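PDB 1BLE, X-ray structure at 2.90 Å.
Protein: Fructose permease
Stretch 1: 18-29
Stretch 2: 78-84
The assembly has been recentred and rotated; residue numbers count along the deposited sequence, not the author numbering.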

# COMPACT_ATOMS: atom_id res chain seq x y z
N ILE A 18 12.22 2.49 16.28
CA ILE A 18 13.21 3.46 15.85
C ILE A 18 12.66 4.62 15.01
O ILE A 18 12.62 5.78 15.45
CB ILE A 18 14.34 2.78 15.05
CG1 ILE A 18 14.81 1.50 15.74
CG2 ILE A 18 15.53 3.73 14.90
CD1 ILE A 18 15.81 1.69 16.88
N LEU A 19 12.22 4.33 13.80
CA LEU A 19 11.73 5.39 12.92
C LEU A 19 10.62 6.28 13.53
O LEU A 19 10.60 7.48 13.33
CB LEU A 19 11.27 4.78 11.61
CG LEU A 19 11.45 5.71 10.42
CD1 LEU A 19 12.88 5.77 9.94
CD2 LEU A 19 10.59 5.08 9.36
N THR A 20 9.73 5.66 14.29
CA THR A 20 8.62 6.36 14.94
C THR A 20 9.17 7.43 15.87
O THR A 20 8.66 8.55 15.94
CB THR A 20 7.77 5.35 15.77
OG1 THR A 20 7.18 4.38 14.90
CG2 THR A 20 6.66 6.05 16.55
N ARG A 21 10.24 7.11 16.56
CA ARG A 21 10.81 8.05 17.49
C ARG A 21 11.35 9.27 16.77
O ARG A 21 11.17 10.38 17.24
CB ARG A 21 11.86 7.37 18.37
CG ARG A 21 11.28 6.13 19.11
CD ARG A 21 11.75 6.01 20.55
NE ARG A 21 11.96 7.33 21.14
CZ ARG A 21 13.00 7.68 21.90
NH1 ARG A 21 13.95 6.79 22.18
NH2 ARG A 21 13.14 8.93 22.31
N TRP A 22 11.93 9.09 15.58
CA TRP A 22 12.46 10.23 14.84
C TRP A 22 11.32 11.09 14.38
O TRP A 22 11.39 12.31 14.45
CB TRP A 22 13.31 9.79 13.65
CG TRP A 22 14.64 9.38 14.08
CD1 TRP A 22 15.06 8.11 14.30
CD2 TRP A 22 15.72 10.24 14.44
NE1 TRP A 22 16.33 8.13 14.81
CE2 TRP A 22 16.77 9.43 14.92
CE3 TRP A 22 15.92 11.64 14.42
CZ2 TRP A 22 17.99 9.93 15.37
CZ3 TRP A 22 17.15 12.15 14.88
CH2 TRP A 22 18.17 11.30 15.35
N ILE A 23 10.26 10.42 13.97
CA ILE A 23 9.09 11.11 13.49
C ILE A 23 8.46 12.00 14.57
O ILE A 23 8.34 13.21 14.39
CB ILE A 23 8.05 10.10 12.93
CG1 ILE A 23 8.56 9.53 11.60
CG2 ILE A 23 6.68 10.75 12.77
CD1 ILE A 23 8.08 8.14 11.31
N LYS A 24 8.13 11.41 15.72
CA LYS A 24 7.48 12.20 16.80
C LYS A 24 8.31 13.43 17.15
O LYS A 24 7.79 14.51 17.39
CB LYS A 24 7.19 11.34 18.07
N VAL A 25 9.61 13.28 17.00
CA VAL A 25 10.53 14.31 17.37
C VAL A 25 10.61 15.44 16.38
O VAL A 25 10.73 16.59 16.75
CB VAL A 25 11.91 13.70 17.72
CG1 VAL A 25 12.90 14.74 17.97
CG2 VAL A 25 11.79 12.89 18.98
N HIS A 26 10.54 15.14 15.10
CA HIS A 26 10.60 16.21 14.10
C HIS A 26 9.18 16.63 13.67
O HIS A 26 9.01 17.66 13.01
CB HIS A 26 11.35 15.75 12.85
CG HIS A 26 12.83 15.79 12.97
ND1 HIS A 26 13.54 16.97 13.07
CD2 HIS A 26 13.76 14.81 12.94
CE1 HIS A 26 14.83 16.72 13.10
NE2 HIS A 26 14.99 15.41 13.02
N ALA A 27 8.17 15.84 14.05
CA ALA A 27 6.80 16.11 13.63
C ALA A 27 6.77 16.17 12.07
O ALA A 27 6.56 17.23 11.47
CB ALA A 27 6.32 17.40 14.25
N ALA A 28 7.01 15.03 11.41
CA ALA A 28 7.02 14.98 9.96
C ALA A 28 5.70 14.47 9.46
O ALA A 28 5.07 13.67 10.14
CB ALA A 28 8.14 14.11 9.48
N ASP A 29 5.28 14.94 8.29
CA ASP A 29 4.00 14.55 7.71
C ASP A 29 4.18 13.22 6.97
O ASP A 29 3.36 12.28 7.09
CB ASP A 29 3.50 15.61 6.71
CG ASP A 29 3.55 17.08 7.27
OD1 ASP A 29 3.14 17.34 8.42
OD2 ASP A 29 3.95 18.00 6.51
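Stretch 2 78-84: VTAMLLF

Stretch 2 is a strand from Thr-79 to Phe-84, preceded by Val-78 in a loop; it runs nearly antiparallel to helix 18-26, with 155° between the N-to-C directions and 9.9 Å between the axes at closest approach. The register confirms the direction: Thr-79 lies nearest Ala-28 (CA to CA 5.1 Å), Leu-83 nearest Leu-19 (CA to CA 9.6 Å).

Val-78, chi1 t, brings CG1 to 3.7 Å from Asp-29 OD2. Thr-79 is held at both backbone polar atoms: Asp-29 N donates to Thr-79 O (2.9 Å, 155° at the hydrogen), and Thr-79 N donates to Asp-29 OD2 (3.2 Å, 170°). The chi1 of Thr-79, -84° (m), sets Thr-79 CG2 3.3 Å from both Ala-27 O and Ala-28 CA, just where positive phi at Ala-27 takes the chain out of the helix.

Ala-80 points its CB away, and its closest approach is Ala-80 CA to Ala-28 CB at 4.5 Å. The CA-to-CB bond of Met-81 points toward stretch 1, with all three chi angles t, an extended chain that carries CE to 3.2 Å from Leu-19 CD1, a tight contact, and to 3.9 Å from Trp-22 CB; its SD lies 4.1 Å from Ile-23 CG1. Leu-82 makes no contact with stretch 1. The CA-to-CB bond of Leu-83 again points toward stretch 1, its CD2 3.7 Å from Leu-19 CD1, whereas Phe-84 is out of reach, as strand alternation predicts.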

# COMPACT_ATOMS: atom_id res chain seq x y z
N VAL A 78 5.99 21.24 2.88
CA VAL A 78 5.80 19.91 3.49
C VAL A 78 7.04 19.50 4.29
O VAL A 78 8.18 19.80 3.88
CB VAL A 78 5.55 18.80 2.43
CG1 VAL A 78 5.42 17.46 3.11
CG2 VAL A 78 4.32 19.07 1.62
N THR A 79 6.82 18.80 5.41
CA THR A 79 7.89 18.35 6.27
C THR A 79 8.08 16.86 6.11
O THR A 79 7.20 16.08 6.48
CB THR A 79 7.55 18.72 7.73
OG1 THR A 79 7.96 20.07 7.96
CG2 THR A 79 8.25 17.80 8.74
N ALA A 80 9.24 16.46 5.59
CA ALA A 80 9.52 15.05 5.35
C ALA A 80 10.82 14.51 5.90
O ALA A 80 11.77 15.25 6.20
CB ALA A 80 9.51 14.79 3.87
N MET A 81 10.88 13.18 5.93
CA MET A 81 12.04 12.44 6.41
C MET A 81 12.32 11.38 5.34
O MET A 81 11.41 10.65 4.94
CB MET A 81 11.66 11.81 7.74
CG MET A 81 12.73 11.05 8.39
SD MET A 81 12.15 10.25 9.86
CE MET A 81 13.36 8.89 9.84
N LEU A 82 13.54 11.38 4.79
CA LEU A 82 13.95 10.41 3.74
C LEU A 82 14.70 9.19 4.31
O LEU A 82 15.46 9.30 5.29
CB LEU A 82 14.84 11.09 2.71
CG LEU A 82 14.28 12.36 2.08
CD1 LEU A 82 15.30 12.99 1.16
CD2 LEU A 82 13.04 12.02 1.29
N LEU A 83 14.47 8.03 3.70
CA LEU A 83 15.13 6.81 4.09
C LEU A 83 15.96 6.33 2.92
O LEU A 83 15.48 6.31 1.78
CB LEU A 83 14.10 5.77 4.46
CG LEU A 83 13.64 5.88 5.92
CD1 LEU A 83 12.51 4.89 6.19
CD2 LEU A 83 14.84 5.62 6.83
N PHE A 84 17.20 5.94 3.19
CA PHE A 84 18.09 5.47 2.13
C PHE A 84 18.66 4.10 2.49
O PHE A 84 18.83 3.78 3.65
CB PHE A 84 19.25 6.47 1.90
CG PHE A 84 18.82 7.82 1.38
CD1 PHE A 84 18.62 8.03 0.04
CD2 PHE A 84 18.53 8.86 2.25
CE1 PHE A 84 18.13 9.26 -0.41
CE2 PHE A 84 18.05 10.06 1.80
CZ PHE A 84 17.85 10.27 0.48